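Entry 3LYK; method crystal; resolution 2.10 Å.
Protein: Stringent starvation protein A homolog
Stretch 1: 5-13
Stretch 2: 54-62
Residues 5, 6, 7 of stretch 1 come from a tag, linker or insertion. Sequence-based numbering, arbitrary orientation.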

# COMPACT_ATOMS: atom_id res chain seq x y z
N SER B 5 -2.85 17.93 19.22
CA SER B 5 -2.12 16.67 19.30
C SER B 5 -0.67 16.99 19.65
O SER B 5 -0.24 18.15 19.61
CB SER B 5 -2.24 15.89 17.99
OG SER B 5 -1.17 16.20 17.13
N VAL B 6 0.08 15.95 20.02
CA VAL B 6 1.49 16.12 20.30
C VAL B 6 2.25 15.31 19.24
O VAL B 6 3.09 14.47 19.53
CB VAL B 6 1.86 15.68 21.77
CG1 VAL B 6 1.08 16.53 22.78
CG2 VAL B 6 1.59 14.18 22.01
N MSE B 7 1.97 15.59 17.98
CA MSE B 7 2.63 14.80 16.95
C MSE B 7 3.80 15.56 16.35
O MSE B 7 3.82 16.78 16.36
CB MSE B 7 1.62 14.38 15.89
CG MSE B 7 0.63 13.35 16.43
SE MSE B 7 -0.67 12.66 15.08
CE MSE B 7 -0.52 14.16 13.95
N THR B 8 4.77 14.81 15.86
CA THR B 8 5.87 15.36 15.08
C THR B 8 5.86 14.66 13.73
O THR B 8 5.76 13.43 13.68
CB THR B 8 7.24 15.08 15.77
OG1 THR B 8 7.24 15.71 17.05
CG2 THR B 8 8.41 15.62 14.96
N LEU B 9 5.90 15.46 12.66
CA LEU B 9 6.09 14.99 11.34
C LEU B 9 7.51 15.30 10.85
O LEU B 9 7.88 16.48 10.71
CB LEU B 9 5.08 15.62 10.38
CG LEU B 9 5.22 15.18 8.93
CD1 LEU B 9 4.70 13.76 8.84
CD2 LEU B 9 4.46 16.11 7.97
N PHE B 10 8.29 14.26 10.59
CA PHE B 10 9.57 14.41 9.89
C PHE B 10 9.28 14.44 8.44
O PHE B 10 8.65 13.51 7.89
CB PHE B 10 10.57 13.27 10.20
CG PHE B 10 11.04 13.25 11.61
CD1 PHE B 10 12.24 13.87 11.97
CD2 PHE B 10 10.28 12.62 12.60
CE1 PHE B 10 12.66 13.88 13.30
CE2 PHE B 10 10.69 12.62 13.94
CZ PHE B 10 11.89 13.25 14.29
N SER B 11 9.70 15.51 7.78
CA SER B 11 9.37 15.65 6.38
C SER B 11 10.36 16.50 5.66
O SER B 11 11.11 17.27 6.28
CB SER B 11 7.97 16.29 6.19
OG SER B 11 7.93 17.54 6.79
N ASN B 12 10.28 16.43 4.33
CA ASN B 12 11.03 17.34 3.49
C ASN B 12 10.06 18.15 2.64
O ASN B 12 9.11 17.60 2.07
CB ASN B 12 12.03 16.56 2.60
CG ASN B 12 12.74 17.47 1.62
OD1 ASN B 12 12.22 17.73 0.55
ND2 ASN B 12 13.91 17.99 2.02
N LYS B 13 10.30 19.46 2.57
CA LYS B 13 9.37 20.38 1.89
C LYS B 13 9.22 20.21 0.39
O LYS B 13 8.29 20.73 -0.18
CB LYS B 13 9.77 21.86 2.19
CG LYS B 13 11.15 22.26 1.64
CD LYS B 13 11.27 23.80 1.82
CE LYS B 13 12.67 24.20 2.22
NZ LYS B 13 13.65 23.97 1.12
N THR B 54 13.35 7.07 6.33
CA THR B 54 12.55 7.63 5.23
C THR B 54 11.62 8.74 5.77
O THR B 54 11.34 8.81 6.98
CB THR B 54 11.64 6.56 4.58
OG1 THR B 54 10.87 5.96 5.62
CG2 THR B 54 12.49 5.46 3.85
N VAL B 55 11.15 9.59 4.88
CA VAL B 55 10.12 10.54 5.26
C VAL B 55 9.02 10.40 4.24
O VAL B 55 9.27 10.00 3.12
CB VAL B 55 10.65 12.02 5.31
CG1 VAL B 55 11.58 12.21 6.54
CG2 VAL B 55 11.36 12.41 4.02
N PRO B 56 7.77 10.75 4.61
CA PRO B 56 7.32 11.24 5.92
C PRO B 56 7.35 10.14 6.99
O PRO B 56 7.02 8.98 6.70
CB PRO B 56 5.88 11.67 5.65
CG PRO B 56 5.48 10.82 4.47
CD PRO B 56 6.70 10.74 3.61
N THR B 57 7.71 10.53 8.21
CA THR B 57 7.58 9.70 9.39
C THR B 57 6.79 10.53 10.42
O THR B 57 7.15 11.69 10.70
CB THR B 57 8.96 9.35 9.97
OG1 THR B 57 9.64 8.47 9.07
CG2 THR B 57 8.83 8.66 11.29
N LEU B 58 5.67 9.96 10.90
CA LEU B 58 4.78 10.62 11.85
C LEU B 58 5.00 9.94 13.17
O LEU B 58 5.01 8.71 13.20
CB LEU B 58 3.30 10.47 11.46
CG LEU B 58 2.27 11.12 12.40
CD1 LEU B 58 2.45 12.64 12.27
CD2 LEU B 58 0.85 10.67 11.96
N VAL B 59 5.22 10.72 14.22
CA VAL B 59 5.54 10.20 15.54
C VAL B 59 4.51 10.78 16.49
O VAL B 59 4.37 12.00 16.61
CB VAL B 59 6.94 10.61 16.02
CG1 VAL B 59 7.20 10.08 17.43
CG2 VAL B 59 8.01 10.08 15.06
N ASP B 60 3.79 9.90 17.16
CA ASP B 60 2.84 10.32 18.16
C ASP B 60 3.13 9.59 19.43
O ASP B 60 2.82 8.41 19.53
CB ASP B 60 1.42 9.98 17.75
CG ASP B 60 0.38 10.56 18.72
OD1 ASP B 60 0.72 10.82 19.92
OD2 ASP B 60 -0.78 10.74 18.29
N ARG B 61 3.71 10.29 20.40
CA ARG B 61 4.14 9.69 21.65
C ARG B 61 5.01 8.50 21.31
O ARG B 61 6.10 8.68 20.78
CB ARG B 61 2.94 9.27 22.52
CG ARG B 61 2.24 10.44 23.25
CD ARG B 61 0.92 9.98 23.84
NE ARG B 61 1.10 8.94 24.87
CZ ARG B 61 0.61 8.98 26.11
NH1 ARG B 61 0.85 7.97 26.94
NH2 ARG B 61 -0.13 10.01 26.53
N ASP B 62 4.51 7.30 21.58
CA ASP B 62 5.25 6.08 21.36
C ASP B 62 5.07 5.50 19.94
O ASP B 62 5.88 4.70 19.50
CB ASP B 62 4.87 5.04 22.43
CG ASP B 62 3.48 5.29 23.03
OD1 ASP B 62 2.50 5.53 22.25
OD2 ASP B 62 3.36 5.27 24.29
O HOH W 1 -1.52 13.33 19.95

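What holds the two strands in register? They run antiparallel, and two pairs carry the backbone hydrogen bonds. T8 N reaches V59 O at 2.9 Å and V59 N returns to T8 O at 2.8 Å; F10 N binds T57 O at 2.8 Å, while T57 N meets F10 O at 3.1 Å. L9 and L58 lie between these pairs without hydrogen bonds to each other, their CA atoms drawn in to 4.6 Å. The carbonyls also accept CA-H...O contacts, such as P56 CA to F10 O at 3.3 Å.

How do the side chains of L9 and L58 meet on their shared face? Both adopt chi1 t and chi2 p, and in each the end of the side chain comes nearer the opposing strand than the CA-to-CB direction would suggest. Their CD1 atoms are 4.3 Å apart. L9 CD1 also packs against P56 CB at 4.0 Å, the proline following a cis peptide bond. M7, a selenomethionine from the tag, has chi1 m and chi2 t, but its chi3 of -24° lies between wells and folds the terminal methyl back; M7 CE then lies 3.7 Å from L58 CD1.

What does F10 find on the other face, which it shares with T8, T57 and V59? With chi1 at -67°, its ring reaches along the sheet to V59, where F10 CE2 lies 3.9 Å from V59 CG2, near the ring plane and at its edge. At the other end of the side chain, F10 CB sits 3.9 Å from V55 CG1; V55 points toward the first strand. T57, also chi1 m, directs its OG1 back to T54 O, a 2.7 Å hydrogen bond within its own stretch.

Where does water enter? At the tag end, one water accepts from V6 N at 3.1 Å and donates to D60 OD2 at 3.2 Å, bridging the stretches.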